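RagA protein (Porphyromonas gingivalis, PDB 6SLN) probably imports peptides across the outer membrane as a TonB-dependent receptor, a plugged beta-barrel transporter. Local coordinates at residues I866-F878 against Y967-N981. Sequence-based numbering, arbitrary orientation.
Sequences IVGKWMINNDRYF and YKGFDPEAGGNVGKN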
loop_
_atom_site.group_PDB
_atom_site.type_symbol
_atom_site.label_atom_id
_atom_site.label_comp_id
_atom_site.label_asym_id
_atom_site.label_seq_id
_atom_site.Cartn_x
_atom_site.Cartn_y
_atom_site.Cartn_z
ATOM N N ILE A 866 -22.945 6.711 -38.310
ATOM C CA ILE A 866 -21.778 5.894 -38.593
ATOM C C ILE A 866 -22.234 4.862 -39.617
ATOM O O ILE A 866 -22.965 3.929 -39.276
ATOM C CB ILE A 866 -21.224 5.223 -37.328
ATOM C CG1 ILE A 866 -20.746 6.278 -36.335
ATOM C CG2 ILE A 866 -20.103 4.257 -37.654
ATOM C CD1 ILE A 866 -19.461 6.959 -36.737
ATOM N N VAL A 867 -21.824 5.039 -40.870
ATOM C CA VAL A 867 -22.253 4.205 -41.989
ATOM C C VAL A 867 -21.077 3.366 -42.467
ATOM O O VAL A 867 -19.946 3.853 -42.547
ATOM C CB VAL A 867 -22.807 5.065 -43.142
ATOM C CG1 VAL A 867 -23.252 4.186 -44.299
ATOM C CG2 VAL A 867 -23.951 5.939 -42.645
ATOM N N GLY A 868 -21.344 2.109 -42.801
ATOM C CA GLY A 868 -20.273 1.212 -43.162
ATOM C C GLY A 868 -19.701 0.410 -42.016
ATOM O O GLY A 868 -18.725 -0.326 -42.229
ATOM N N LYS A 869 -20.288 0.512 -40.819
ATOM C CA LYS A 869 -19.884 -0.304 -39.682
ATOM C C LYS A 869 -20.487 -1.701 -39.798
ATOM O O LYS A 869 -21.690 -1.860 -40.040
ATOM C CB LYS A 869 -20.303 0.369 -38.369
ATOM C CG LYS A 869 -19.903 -0.360 -37.085
ATOM C CD LYS A 869 -19.531 0.653 -35.991
ATOM C CE LYS A 869 -19.777 0.138 -34.584
ATOM N NZ LYS A 869 -19.098 -1.151 -34.236
ATOM N N TRP A 870 -19.634 -2.709 -39.672
ATOM C CA TRP A 870 -20.027 -4.090 -39.486
ATOM C C TRP A 870 -19.462 -4.562 -38.156
ATOM O O TRP A 870 -18.586 -3.923 -37.559
ATOM C CB TRP A 870 -19.541 -4.975 -40.643
ATOM C CG TRP A 870 -19.892 -4.377 -41.981
ATOM C CD1 TRP A 870 -19.195 -3.408 -42.656
ATOM C CD2 TRP A 870 -21.056 -4.662 -42.779
ATOM N NE1 TRP A 870 -19.848 -3.094 -43.834
ATOM C CE2 TRP A 870 -20.987 -3.849 -43.930
ATOM C CE3 TRP A 870 -22.132 -5.535 -42.641
ATOM C CZ2 TRP A 870 -21.954 -3.887 -44.925
ATOM C CZ3 TRP A 870 -23.107 -5.565 -43.643
ATOM C CH2 TRP A 870 -23.010 -4.746 -44.759
ATOM N N MET A 871 -19.993 -5.679 -37.679
ATOM C CA MET A 871 -19.660 -6.166 -36.353
ATOM C C MET A 871 -20.099 -7.613 -36.277
ATOM O O MET A 871 -21.176 -7.965 -36.763
ATOM C CB MET A 871 -20.348 -5.336 -35.264
ATOM C CG MET A 871 -19.636 -5.383 -33.912
ATOM S SD MET A 871 -20.061 -4.008 -32.809
ATOM C CE MET A 871 -21.862 -4.003 -32.929
ATOM N N ILE A 872 -19.248 -8.453 -35.712
ATOM C CA ILE A 872 -19.640 -9.832 -35.461
ATOM C C ILE A 872 -20.439 -9.845 -34.167
ATOM O O ILE A 872 -19.962 -9.376 -33.130
ATOM C CB ILE A 872 -18.416 -10.754 -35.377
ATOM C CG1 ILE A 872 -17.628 -10.671 -36.675
ATOM C CG2 ILE A 872 -18.821 -12.192 -35.049
ATOM C CD1 ILE A 872 -16.235 -11.146 -36.546
ATOM N N ASN A 873 -21.670 -10.349 -34.235
ATOM C CA ASN A 873 -22.536 -10.438 -33.073
ATOM C C ASN A 873 -22.239 -11.744 -32.362
ATOM O O ASN A 873 -22.915 -12.753 -32.549
ATOM C CB ASN A 873 -23.999 -10.343 -33.465
ATOM C CG ASN A 873 -24.891 -10.117 -32.266
ATOM O OD1 ASN A 873 -24.514 -10.456 -31.144
ATOM N ND2 ASN A 873 -26.068 -9.518 -32.488
ATOM N N ASN A 874 -21.232 -11.700 -31.495
ATOM C CA ASN A 874 -20.849 -12.883 -30.743
ATOM C C ASN A 874 -22.015 -13.456 -29.956
ATOM O O ASN A 874 -22.106 -14.680 -29.813
ATOM C CB ASN A 874 -19.704 -12.534 -29.809
ATOM C CG ASN A 874 -18.731 -13.657 -29.620
ATOM O OD1 ASN A 874 -17.563 -13.410 -29.375
ATOM N ND2 ASN A 874 -19.189 -14.887 -29.719
ATOM N N ASP A 875 -22.893 -12.592 -29.423
ATOM C CA ASP A 875 -24.053 -13.065 -28.659
ATOM C C ASP A 875 -24.843 -14.083 -29.465
ATOM O O ASP A 875 -25.237 -15.140 -28.950
ATOM C CB ASP A 875 -24.976 -11.903 -28.281
ATOM C CG ASP A 875 -24.566 -11.197 -27.001
ATOM O OD1 ASP A 875 -23.465 -11.465 -26.479
ATOM O OD2 ASP A 875 -25.354 -10.343 -26.530
ATOM N N ARG A 876 -25.075 -13.782 -30.746
ATOM C CA ARG A 876 -25.852 -14.693 -31.567
ATOM C C ARG A 876 -25.152 -16.032 -31.764
ATOM O O ARG A 876 -25.819 -17.004 -32.127
ATOM C CB ARG A 876 -26.210 -14.034 -32.910
ATOM C CG ARG A 876 -27.217 -12.885 -32.750
ATOM C CD ARG A 876 -27.764 -12.311 -34.046
ATOM N NE ARG A 876 -27.871 -13.333 -35.075
ATOM C CZ ARG A 876 -27.130 -13.341 -36.180
ATOM N NH1 ARG A 876 -26.244 -12.373 -36.381
ATOM N NH2 ARG A 876 -27.255 -14.313 -37.076
ATOM N N TYR A 877 -23.854 -16.136 -31.478
ATOM C CA TYR A 877 -23.228 -17.456 -31.509
ATOM C C TYR A 877 -23.774 -18.345 -30.403
ATOM O O TYR A 877 -23.726 -19.575 -30.523
ATOM C CB TYR A 877 -21.692 -17.350 -31.407
ATOM C CG TYR A 877 -20.987 -18.688 -31.296
ATOM C CD1 TYR A 877 -20.713 -19.262 -30.060
ATOM C CD2 TYR A 877 -20.598 -19.375 -32.421
ATOM C CE1 TYR A 877 -20.077 -20.491 -29.962
ATOM C CE2 TYR A 877 -19.950 -20.596 -32.334
ATOM C CZ TYR A 877 -19.698 -21.152 -31.108
ATOM O OH TYR A 877 -19.058 -22.370 -31.040
ATOM N N PHE A 878 -24.291 -17.743 -29.334
ATOM C CA PHE A 878 -24.931 -18.477 -28.258
ATOM C C PHE A 878 -26.431 -18.602 -28.482
ATOM O O PHE A 878 -26.979 -19.706 -28.416
ATOM C CB PHE A 878 -24.639 -17.790 -26.935
ATOM C CG PHE A 878 -23.198 -17.727 -26.632
ATOM C CD1 PHE A 878 -22.584 -18.766 -25.959
ATOM C CD2 PHE A 878 -22.430 -16.642 -27.054
ATOM C CE1 PHE A 878 -21.236 -18.721 -25.693
ATOM C CE2 PHE A 878 -21.074 -16.584 -26.789
ATOM C CZ PHE A 878 -20.478 -17.623 -26.113
ATOM N N TYR A 967 -28.908 -3.625 -36.584
ATOM C CA TYR A 967 -28.098 -4.495 -35.743
ATOM C C TYR A 967 -28.984 -5.245 -34.756
ATOM O O TYR A 967 -29.691 -4.628 -33.960
ATOM C CB TYR A 967 -27.044 -3.690 -34.993
ATOM C CG TYR A 967 -26.069 -4.590 -34.288
ATOM C CD1 TYR A 967 -25.277 -5.457 -35.014
ATOM C CD2 TYR A 967 -25.952 -4.603 -32.902
ATOM C CE1 TYR A 967 -24.377 -6.302 -34.394
ATOM C CE2 TYR A 967 -25.045 -5.459 -32.266
ATOM C CZ TYR A 967 -24.262 -6.311 -33.025
ATOM O OH TYR A 967 -23.356 -7.169 -32.438
ATOM N N LYS A 968 -28.924 -6.570 -34.786
ATOM C CA LYS A 968 -29.785 -7.415 -33.966
ATOM C C LYS A 968 -29.267 -7.602 -32.547
ATOM O O LYS A 968 -29.844 -8.399 -31.795
ATOM C CB LYS A 968 -29.977 -8.785 -34.636
ATOM C CG LYS A 968 -30.619 -8.720 -36.029
ATOM C CD LYS A 968 -30.138 -9.848 -36.940
ATOM C CE LYS A 968 -29.848 -9.336 -38.374
ATOM N NZ LYS A 968 -28.900 -8.134 -38.479
ATOM N N GLY A 969 -28.204 -6.897 -32.155
ATOM C CA GLY A 969 -27.829 -6.777 -30.762
ATOM C C GLY A 969 -28.325 -5.478 -30.134
ATOM O O GLY A 969 -29.045 -4.683 -30.741
ATOM N N PHE A 970 -27.903 -5.251 -28.895
ATOM C CA PHE A 970 -28.479 -4.142 -28.140
ATOM C C PHE A 970 -28.021 -2.795 -28.687
ATOM O O PHE A 970 -28.831 -1.880 -28.881
ATOM C CB PHE A 970 -28.112 -4.270 -26.665
ATOM C CG PHE A 970 -28.875 -5.343 -25.941
ATOM C CD1 PHE A 970 -28.428 -6.658 -25.955
ATOM C CD2 PHE A 970 -30.036 -5.030 -25.227
ATOM C CE1 PHE A 970 -29.126 -7.644 -25.265
ATOM C CE2 PHE A 970 -30.730 -6.003 -24.544
ATOM C CZ PHE A 970 -30.276 -7.316 -24.568
ATOM N N ASP A 971 -26.735 -2.653 -28.933
ATOM C CA ASP A 971 -26.191 -1.359 -29.331
ATOM C C ASP A 971 -25.216 -1.533 -30.495
ATOM O O ASP A 971 -24.148 -2.149 -30.327
ATOM C CB ASP A 971 -25.505 -0.682 -28.133
ATOM C CG ASP A 971 -25.101 0.760 -28.420
ATOM O OD1 ASP A 971 -25.336 1.252 -29.557
ATOM O OD2 ASP A 971 -24.532 1.406 -27.501
ATOM N N PRO A 972 -25.536 -1.005 -31.681
ATOM C CA PRO A 972 -24.563 -1.071 -32.783
ATOM C C PRO A 972 -23.267 -0.329 -32.470
ATOM O O PRO A 972 -22.217 -0.693 -33.005
ATOM C CB PRO A 972 -25.323 -0.455 -33.971
ATOM C CG PRO A 972 -26.421 0.373 -33.363
ATOM C CD PRO A 972 -26.739 -0.229 -32.024
ATOM N N GLU A 973 -23.298 0.672 -31.587
ATOM C CA GLU A 973 -22.071 1.363 -31.208
ATOM C C GLU A 973 -21.192 0.536 -30.282
ATOM O O GLU A 973 -19.990 0.797 -30.187
ATOM C CB GLU A 973 -22.400 2.696 -30.535
ATOM C CG GLU A 973 -21.205 3.630 -30.333
ATOM C CD GLU A 973 -21.635 5.010 -29.865
ATOM O OE1 GLU A 973 -20.771 5.858 -29.548
ATOM O OE2 GLU A 973 -22.857 5.250 -29.818
ATOM N N ALA A 974 -21.747 -0.454 -29.602
ATOM C CA ALA A 974 -21.048 -1.053 -28.470
ATOM C C ALA A 974 -20.121 -2.166 -28.949
ATOM O O ALA A 974 -20.332 -3.354 -28.714
ATOM C CB ALA A 974 -22.043 -1.558 -27.435
ATOM N N GLY A 975 -19.055 -1.757 -29.598
ATOM C CA GLY A 975 -18.034 -2.708 -29.995
ATOM C C GLY A 975 -17.344 -2.271 -31.269
ATOM O O GLY A 975 -17.695 -1.276 -31.894
ATOM N N GLY A 976 -16.339 -3.045 -31.641
ATOM C CA GLY A 976 -15.615 -2.709 -32.842
ATOM C C GLY A 976 -15.820 -3.771 -33.888
ATOM O O GLY A 976 -16.619 -3.610 -34.823
ATOM N N ASN A 977 -15.082 -4.865 -33.733
ATOM C CA ASN A 977 -15.184 -5.980 -34.656
ATOM C C ASN A 977 -16.116 -7.065 -34.151
ATOM O O ASN A 977 -16.752 -7.763 -34.960
ATOM C CB ASN A 977 -13.800 -6.574 -34.932
ATOM C CG ASN A 977 -13.243 -7.298 -33.747
ATOM O OD1 ASN A 977 -13.274 -6.782 -32.631
ATOM N ND2 ASN A 977 -12.737 -8.509 -33.970
ATOM N N VAL A 978 -16.230 -7.207 -32.836
ATOM C CA VAL A 978 -17.232 -8.079 -32.238
ATOM C C VAL A 978 -17.992 -7.289 -31.192
ATOM O O VAL A 978 -17.396 -6.596 -30.364
ATOM C CB VAL A 978 -16.603 -9.344 -31.623
ATOM C CG1 VAL A 978 -15.549 -8.975 -30.610
ATOM C CG2 VAL A 978 -17.669 -10.189 -30.990
ATOM N N GLY A 979 -19.334 -7.346 -31.283
ATOM C CA GLY A 979 -20.196 -6.983 -30.174
ATOM C C GLY A 979 -20.430 -8.227 -29.347
ATOM O O GLY A 979 -20.774 -9.281 -29.882
ATOM N N LYS A 980 -20.179 -8.128 -28.044
ATOM C CA LYS A 980 -20.359 -9.284 -27.176
ATOM C C LYS A 980 -20.609 -8.809 -25.754
ATOM O O LYS A 980 -19.880 -7.945 -25.258
ATOM C CB LYS A 980 -19.137 -10.205 -27.233
ATOM C CG LYS A 980 -17.820 -9.483 -27.023
ATOM C CD LYS A 980 -16.689 -10.439 -26.692
ATOM C CE LYS A 980 -15.408 -9.653 -26.332
ATOM N NZ LYS A 980 -14.129 -10.409 -26.595
ATOM N N ASN A 981 -21.622 -9.396 -25.107
ATOM C CA ASN A 981 -22.119 -8.983 -23.800
ATOM C C ASN A 981 -21.985 -7.476 -23.599
ATOM O O ASN A 981 -21.275 -7.015 -22.693
ATOM C CB ASN A 981 -21.411 -9.745 -22.672
ATOM C CG ASN A 981 -22.069 -9.499 -21.307
ATOM O OD1 ASN A 981 -23.294 -9.356 -21.207
ATOM N ND2 ASN A 981 -21.258 -9.424 -20.266
HETATM O O HOH W 1 -23.962 -7.511 -29.918
HETATM O O HOH W 2 -28.669 -10.492 -30.491
#
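I872 and N873 pair in parallel with V978 and G979, a worked example of how a barrel loop, here between strands 951-964 and 986-996, joins the end of a strand adjacent to neither, 857-873. I872 N donates almost straight to N977 O (2.7 Å, 174° at the hydrogen), G979 N returns a more bent bond to I872 O, and N874 N reaches G979 O at 2.9 Å. M871 contributes the largest share of the packing. Its CG stands anti to the backbone N (chi1 -156°), and the turn at chi3 carries CE over one face of the Y967 ring, 3.7 Å from the ring centroid: a CH-pi contact within a Met-aromatic pair. G969 N lies over the opposite face, also toward the rim. A water lies 2.6 Å from Y967 OH and gives a weak bond to N873 OD1, while N873 ND2 bonds to E922. K869 reaches past the turn D971-A974, its NZ donating to G975 O beyond it (2.7 Å) from above the carbonyl plane. The first helical turn is tied in where N981 N meets D875 OD1 on its syn side (3.1 Å); that oxygen also accepts from Y385. N873, the helix N-cap, weakly caps R876 N through OD1. N874 ND2 and K980 NZ hydrogen-bond to the bound peptide, N977 OD1 more weakly, so this pairing forms part of the peptide site of a TonB-dependent receptor.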